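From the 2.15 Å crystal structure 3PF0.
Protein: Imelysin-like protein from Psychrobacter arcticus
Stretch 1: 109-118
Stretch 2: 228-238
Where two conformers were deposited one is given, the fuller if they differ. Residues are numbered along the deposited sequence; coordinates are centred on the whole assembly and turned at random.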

ATOM      1  N   TRP A 109       0.643   0.857   5.301  1.00 29.33           N
ATOM      2  CA  TRP A 109       1.563   0.691   4.181  1.00 29.72           C
ATOM      3  C   TRP A 109       0.803   0.526   2.859  1.00 34.06           C
ATOM      4  O   TRP A 109       1.280   1.021   1.834  1.00 34.31           O
ATOM      5  CB  TRP A 109       2.531  -0.463   4.389  1.00 28.54           C
ATOM      6  CG  TRP A 109       3.439  -0.662   3.207  1.00 29.81           C
ATOM      7  CD1 TRP A 109       3.361  -1.652   2.274  1.00 32.54           C
ATOM      8  CD2 TRP A 109       4.446   0.252   2.740  1.00 29.92           C
ATOM      9  NE1 TRP A 109       4.290  -1.439   1.280  1.00 32.30           N
ATOM     10  CE2 TRP A 109       4.949  -0.263   1.527  1.00 34.06           C
ATOM     11  CE3 TRP A 109       4.963   1.467   3.227  1.00 31.28           C
ATOM     12  CZ2 TRP A 109       5.969   0.375   0.808  1.00 33.81           C
ATOM     13  CZ3 TRP A 109       5.966   2.103   2.507  1.00 32.91           C
ATOM     14  CH2 TRP A 109       6.461   1.557   1.318  1.00 33.73           C
ATOM     15  N   ALA A 110      -0.378  -0.129   2.884  1.00 30.85           N
ATOM     16  CA  ALA A 110      -1.220  -0.299   1.690  1.00 31.03           C
ATOM     17  C   ALA A 110      -1.600   1.076   1.135  1.00 33.23           C
ATOM     18  O   ALA A 110      -1.574   1.275  -0.076  1.00 32.04           O
ATOM     19  CB  ALA A 110      -2.470  -1.115   2.015  1.00 31.93           C
ATOM     20  N   SER A 111      -1.872   2.042   2.034  1.00 30.96           N
ATOM     21  CA  SER A 111      -2.176   3.425   1.681  1.00 31.16           C
ATOM     22  C   SER A 111      -0.937   4.112   1.094  1.00 35.66           C
ATOM     23  O   SER A 111      -1.039   4.711   0.027  1.00 37.74           O
ATOM     24  CB  SER A 111      -2.689   4.175   2.904  1.00 35.24           C
ATOM     25  OG  SER A 111      -3.966   3.654   3.236  1.00 44.58           O
ATOM     26  N   ALA A 112       0.241   3.964   1.738  1.00 31.40           N
ATOM     27  CA  ALA A 112       1.520   4.544   1.272  1.00 31.69           C
ATOM     28  C   ALA A 112       1.945   4.000  -0.115  1.00 35.99           C
ATOM     29  O   ALA A 112       2.711   4.657  -0.833  1.00 34.92           O
ATOM     30  CB  ALA A 112       2.627   4.283   2.294  1.00 31.81           C
ATOM     31  N   GLU A 113       1.411   2.823  -0.509  1.00 33.22           N
ATOM     32  CA  GLU A 113       1.706   2.194  -1.805  1.00 33.40           C
ATOM     33  C   GLU A 113       1.088   2.970  -2.998  1.00 37.49           C
ATOM     34  O   GLU A 113       1.336   2.607  -4.151  1.00 38.69           O
ATOM     35  CB  GLU A 113       1.243   0.734  -1.815  1.00 34.72           C
ATOM     36  CG  GLU A 113       2.272  -0.192  -1.191  1.00 43.54           C
ATOM     37  CD  GLU A 113       1.910  -1.662  -1.151  1.00 50.31           C
ATOM     38  OE1 GLU A 113       0.703  -1.983  -1.204  1.00 46.04           O
ATOM     39  OE2 GLU A 113       2.831  -2.494  -1.008  1.00 41.15           O
HETATM   40  N   MSE A 114       0.338   4.059  -2.723  1.00 33.01           N
HETATM   41  CA  MSE A 114      -0.217   4.956  -3.747  1.00 32.67           C
HETATM   42  C   MSE A 114       0.939   5.591  -4.557  1.00 35.89           C
HETATM   43  O   MSE A 114       0.720   6.043  -5.672  1.00 36.53           O
HETATM   44  CB  MSE A 114      -1.104   6.045  -3.100  1.00 34.60           C
HETATM   45  CG  MSE A 114      -0.312   7.096  -2.321  1.00 41.02           C
HETATM   46 SE   MSE A 114      -1.379   8.526  -1.556  0.75 49.32          SE
HETATM   47  CE  MSE A 114      -0.973   8.228   0.285  1.00 45.17           C
ATOM     48  N   VAL A 115       2.151   5.644  -3.953  1.00 32.05           N
ATOM     49  CA  VAL A 115       3.411   6.128  -4.529  1.00 32.71           C
ATOM     50  C   VAL A 115       4.225   4.875  -4.907  1.00 38.48           C
ATOM     51  O   VAL A 115       4.495   4.038  -4.044  1.00 37.89           O
ATOM     52  CB  VAL A 115       4.163   7.081  -3.547  1.00 36.33           C
ATOM     53  CG1 VAL A 115       5.554   7.447  -4.058  1.00 36.23           C
ATOM     54  CG2 VAL A 115       3.349   8.340  -3.285  1.00 36.42           C
ATOM     55  N   ASN A 116       4.553   4.716  -6.195  1.00 36.41           N
ATOM     56  CA  ASN A 116       5.302   3.556  -6.697  1.00 36.23           C
ATOM     57  C   ASN A 116       6.692   3.984  -7.224  1.00 41.48           C
ATOM     58  O   ASN A 116       7.342   3.238  -7.956  1.00 41.74           O
ATOM     59  CB  ASN A 116       4.489   2.845  -7.801  1.00 35.23           C
ATOM     60  CG  ASN A 116       4.367   3.627  -9.092  1.00 49.74           C
ATOM     61  OD1 ASN A 116       4.572   4.851  -9.138  1.00 40.92           O
ATOM     62  ND2 ASN A 116       4.084   2.925 -10.186  1.00 39.33           N
ATOM     63  N   PHE A 117       7.146   5.177  -6.831  1.00 38.49           N
ATOM     64  CA  PHE A 117       8.416   5.731  -7.280  1.00 38.24           C
ATOM     65  C   PHE A 117       9.152   6.388  -6.127  1.00 41.64           C
ATOM     66  O   PHE A 117       8.588   6.555  -5.049  1.00 41.05           O
ATOM     67  CB  PHE A 117       8.153   6.753  -8.413  1.00 40.34           C
ATOM     68  CG  PHE A 117       7.286   7.928  -8.016  1.00 40.59           C
ATOM     69  CD1 PHE A 117       5.898   7.830  -8.040  1.00 42.09           C
ATOM     70  CD2 PHE A 117       7.858   9.146  -7.654  1.00 41.51           C
ATOM     71  CE1 PHE A 117       5.098   8.914  -7.661  1.00 42.86           C
ATOM     72  CE2 PHE A 117       7.057  10.230  -7.280  1.00 43.69           C
ATOM     73  CZ  PHE A 117       5.683  10.111  -7.297  1.00 41.56           C
ATOM     74  N   GLY A 118      10.396   6.772  -6.374  1.00 38.56           N
ATOM     75  CA  GLY A 118      11.215   7.490  -5.409  1.00 37.93           C
ATOM     76  C   GLY A 118      11.847   6.688  -4.288  1.00 40.55           C
ATOM     77  O   GLY A 118      12.251   5.544  -4.488  1.00 39.79           O
TER
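Stretch 2, residues 228-238: NQWFNSLLSLV

The apolar centre is Met114, a selenomethionine. Its CB lies 4.0 Å from Leu234 CD2 and 4.1 Å from Leu237 CD2, and its long, flexible side chain carries SE to 3.9 Å from Trp230 CH2. The selenium lies at the edge of the indole, near its plane. Val115 points its CB away from the helix, yet its CG2 still reaches 4.1 Å from Trp230 CZ3, again at the ring edge. Although its CB points away, Trp230 has an indole long enough to bring its far edge to the contact, and its chi1 is t. Toward the helix end of stretch 1, Leu237 CD1 packs 3.7 Å from Glu113 O and 4.2 Å from Ala110 O, its methyl lying against carbonyls at the end of the helix and in the turn.

Stretch 2 is helical throughout, from Asn228 to Val238, and it lies against the place where stretch 1 ceases to be a helix. There the chain leaves its helix at Ala112, passes through a type I turn from Ala112 to Val115 and continues as a loop, extended at Val115 and Phe117 but not at Asn116. The order of contacts gives the direction: Glu113 meets Leu237 and Phe117 meets Gln229, so the two chains run broadly antiparallel.

Phe117 extends the apolar surface toward the start of stretch 2. Its ring edge meets Ser233, with CE1 3.7 Å from Ser233 CB, and one face is covered by Gln229, whose CG stands 3.8 Å from the ring centroid, almost on the normal, in a CH-pi contact. Glutamine suits the place because its CG and the flat amide at CD can both lie over an aromatic face.

Ser233 joins this surface to the polar edge. Its side chain is small enough to let the loop come close, and its hydroxyl accepts a hydrogen bond from the backbone, Asn116 N to Ser233 OG, at 2.9 Å. Ser233 OG also lies 2.6 Å from Met114 O and 2.9 Å from Asn116 OD1; which of these receives its proton is left open. Water 1 donates to both Glu113 O, at 2.8 Å, and Ser233 O, at 2.7 Å, bridging two carbonyls that could not bond to each other. Outermost, Asn116 ND2 donates to water 2 at 3.0 Å and to water 3 at 3.1 Å; water 3 is also hydrogen-bonded to Ser236 OG, at 2.7 Å, so the exposed amide is tied to the helix through solvent.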

ATOM      1  N   ASN A 228       2.338  13.960 -14.221  1.00 44.69           N
ATOM      2  CA  ASN A 228       2.269  12.723 -15.001  1.00 44.33           C
ATOM      3  C   ASN A 228       2.656  11.505 -14.147  1.00 45.74           C
ATOM      4  O   ASN A 228       1.937  10.506 -14.169  1.00 45.12           O
ATOM      5  CB  ASN A 228       3.146  12.797 -16.257  1.00 45.48           C
ATOM      6  CG  ASN A 228       2.812  11.722 -17.265  1.00 69.30           C
ATOM      7  OD1 ASN A 228       1.770  11.759 -17.924  1.00 61.64           O
ATOM      8  ND2 ASN A 228       3.671  10.721 -17.387  1.00 61.81           N
ATOM      9  N   GLN A 229       3.759  11.607 -13.376  1.00 40.27           N
ATOM     10  CA  GLN A 229       4.251  10.529 -12.525  1.00 38.11           C
ATOM     11  C   GLN A 229       3.278  10.225 -11.396  1.00 41.38           C
ATOM     12  O   GLN A 229       3.057   9.052 -11.101  1.00 41.24           O
ATOM     13  CB  GLN A 229       5.646  10.853 -11.951  1.00 38.75           C
ATOM     14  CG  GLN A 229       6.365   9.597 -11.426  1.00 43.01           C
ATOM     15  CD  GLN A 229       7.866   9.697 -11.351  1.00 58.53           C
ATOM     16  OE1 GLN A 229       8.450  10.746 -11.045  1.00 51.84           O
ATOM     17  NE2 GLN A 229       8.519   8.569 -11.553  1.00 51.46           N
ATOM     18  N   TRP A 230       2.719  11.271 -10.760  1.00 38.02           N
ATOM     19  CA  TRP A 230       1.778  11.160  -9.649  1.00 36.73           C
ATOM     20  C   TRP A 230       0.499  10.388 -10.055  1.00 38.98           C
ATOM     21  O   TRP A 230       0.139   9.430  -9.373  1.00 36.81           O
ATOM     22  CB  TRP A 230       1.435  12.561  -9.096  1.00 36.16           C
ATOM     23  CG  TRP A 230       0.227  12.630  -8.197  1.00 37.07           C
ATOM     24  CD1 TRP A 230      -0.923  13.320  -8.433  1.00 40.91           C
ATOM     25  CD2 TRP A 230       0.051  11.979  -6.927  1.00 36.09           C
ATOM     26  NE1 TRP A 230      -1.798  13.162  -7.382  1.00 40.15           N
ATOM     27  CE2 TRP A 230      -1.226  12.348  -6.441  1.00 40.51           C
ATOM     28  CE3 TRP A 230       0.839  11.099  -6.161  1.00 36.51           C
ATOM     29  CZ2 TRP A 230      -1.728  11.881  -5.219  1.00 39.18           C
ATOM     30  CZ3 TRP A 230       0.338  10.633  -4.955  1.00 37.48           C
ATOM     31  CH2 TRP A 230      -0.926  11.032  -4.488  1.00 38.54           C
ATOM     32  N   PHE A 231      -0.169  10.787 -11.152  1.00 36.06           N
ATOM     33  CA  PHE A 231      -1.407  10.136 -11.570  1.00 35.75           C
ATOM     34  C   PHE A 231      -1.164   8.755 -12.181  1.00 40.55           C
ATOM     35  O   PHE A 231      -2.046   7.896 -12.090  1.00 40.04           O
ATOM     36  CB  PHE A 231      -2.220  11.023 -12.514  1.00 38.63           C
ATOM     37  CG  PHE A 231      -2.928  12.120 -11.769  1.00 40.03           C
ATOM     38  CD1 PHE A 231      -4.096  11.859 -11.061  1.00 42.83           C
ATOM     39  CD2 PHE A 231      -2.402  13.404 -11.724  1.00 42.46           C
ATOM     40  CE1 PHE A 231      -4.736  12.868 -10.342  1.00 43.83           C
ATOM     41  CE2 PHE A 231      -3.036  14.410 -10.994  1.00 45.45           C
ATOM     42  CZ  PHE A 231      -4.199  14.135 -10.310  1.00 43.41           C
ATOM     43  N   ASN A 232       0.026   8.516 -12.760  1.00 37.25           N
ATOM     44  CA  ASN A 232       0.339   7.188 -13.272  1.00 37.66           C
ATOM     45  C   ASN A 232       0.602   6.252 -12.093  1.00 41.86           C
ATOM     46  O   ASN A 232       0.308   5.062 -12.179  1.00 42.90           O
ATOM     47  CB  ASN A 232       1.505   7.213 -14.248  1.00 38.31           C
ATOM     48  CG  ASN A 232       1.032   7.424 -15.657  1.00 54.89           C
ATOM     49  OD1 ASN A 232       0.574   6.487 -16.319  1.00 49.58           O
ATOM     50  ND2 ASN A 232       1.040   8.674 -16.110  1.00 41.77           N
ATOM     51  N   SER A 233       1.096   6.812 -10.978  1.00 36.91           N
ATOM     52  CA  SER A 233       1.329   6.088  -9.736  1.00 35.55           C
ATOM     53  C   SER A 233      -0.019   5.655  -9.150  1.00 40.50           C
ATOM     54  O   SER A 233      -0.151   4.518  -8.697  1.00 39.97           O
ATOM     55  CB  SER A 233       2.093   6.962  -8.742  1.00 36.26           C
ATOM     56  OG  SER A 233       2.468   6.220  -7.594  1.00 40.55           O
ATOM     57  N   LEU A 234      -1.020   6.565  -9.181  1.00 37.71           N
ATOM     58  CA  LEU A 234      -2.369   6.291  -8.687  1.00 37.15           C
ATOM     59  C   LEU A 234      -3.042   5.258  -9.569  1.00 41.42           C
ATOM     60  O   LEU A 234      -3.712   4.362  -9.047  1.00 41.08           O
ATOM     61  CB  LEU A 234      -3.226   7.565  -8.594  1.00 37.62           C
ATOM     62  CG  LEU A 234      -2.813   8.619  -7.556  1.00 41.33           C
ATOM     63  CD1 LEU A 234      -3.743   9.813  -7.618  1.00 42.36           C
ATOM     64  CD2 LEU A 234      -2.778   8.044  -6.134  1.00 40.74           C
ATOM     65  N   LEU A 235      -2.821   5.346 -10.899  1.00 38.32           N
ATOM     66  CA  LEU A 235      -3.365   4.384 -11.865  1.00 38.44           C
ATOM     67  C   LEU A 235      -2.757   2.994 -11.603  1.00 43.66           C
ATOM     68  O   LEU A 235      -3.491   1.999 -11.639  1.00 43.46           O
ATOM     69  CB  LEU A 235      -3.114   4.856 -13.314  1.00 38.99           C
ATOM     70  CG  LEU A 235      -3.390   3.876 -14.476  1.00 43.53           C
ATOM     71  CD1 LEU A 235      -4.864   3.445 -14.549  1.00 43.33           C
ATOM     72  CD2 LEU A 235      -2.944   4.476 -15.790  1.00 46.68           C
ATOM     73  N   SER A 236      -1.424   2.945 -11.321  1.00 40.97           N
ATOM     74  CA  SER A 236      -0.686   1.712 -11.026  0.50 40.55           C
ATOM     75  C   SER A 236      -1.227   1.039  -9.766  1.00 43.72           C
ATOM     76  O   SER A 236      -1.251  -0.182  -9.696  1.00 43.73           O
ATOM     77  CB  SER A 236       0.803   2.005 -10.863  0.50 44.44           C
ATOM     78  OG  SER A 236       1.550   0.826 -10.616  0.50 54.20           O
ATOM     79  N   LEU A 237      -1.667   1.844  -8.769  1.00 39.76           N
ATOM     80  CA  LEU A 237      -2.216   1.341  -7.502  1.00 37.85           C
ATOM     81  C   LEU A 237      -3.437   0.440  -7.753  1.00 42.00           C
ATOM     82  O   LEU A 237      -3.485  -0.671  -7.232  1.00 40.33           O
ATOM     83  CB  LEU A 237      -2.590   2.512  -6.556  1.00 37.13           C
ATOM     84  CG  LEU A 237      -3.207   2.136  -5.193  1.00 40.44           C
ATOM     85  CD1 LEU A 237      -2.178   1.492  -4.265  1.00 39.15           C
ATOM     86  CD2 LEU A 237      -3.801   3.342  -4.517  1.00 43.08           C
ATOM     87  N   VAL A 238      -4.402   0.915  -8.557  1.00 40.09           N
ATOM     88  CA  VAL A 238      -5.635   0.185  -8.858  1.00 40.53           C
ATOM     89  C   VAL A 238      -5.368  -0.913  -9.928  1.00 45.51           C
ATOM     90  O   VAL A 238      -6.015  -1.964  -9.869  1.00 44.80           O
ATOM     91  CB  VAL A 238      -6.806   1.153  -9.214  1.00 45.35           C
ATOM     92  CG1 VAL A 238      -6.421   2.154 -10.291  1.00 46.40           C
ATOM     93  CG2 VAL A 238      -8.104   0.418  -9.565  1.00 45.66           C
TER
HETATM   94  O   HOH W   1       0.918   2.725  -6.937  1.00 30.21           O
HETATM   95  O   HOH W   2       3.418   4.046 -12.893  1.00 45.45           O
HETATM   96  O   HOH W   3       3.784  -0.095  -9.354  1.00 51.65           O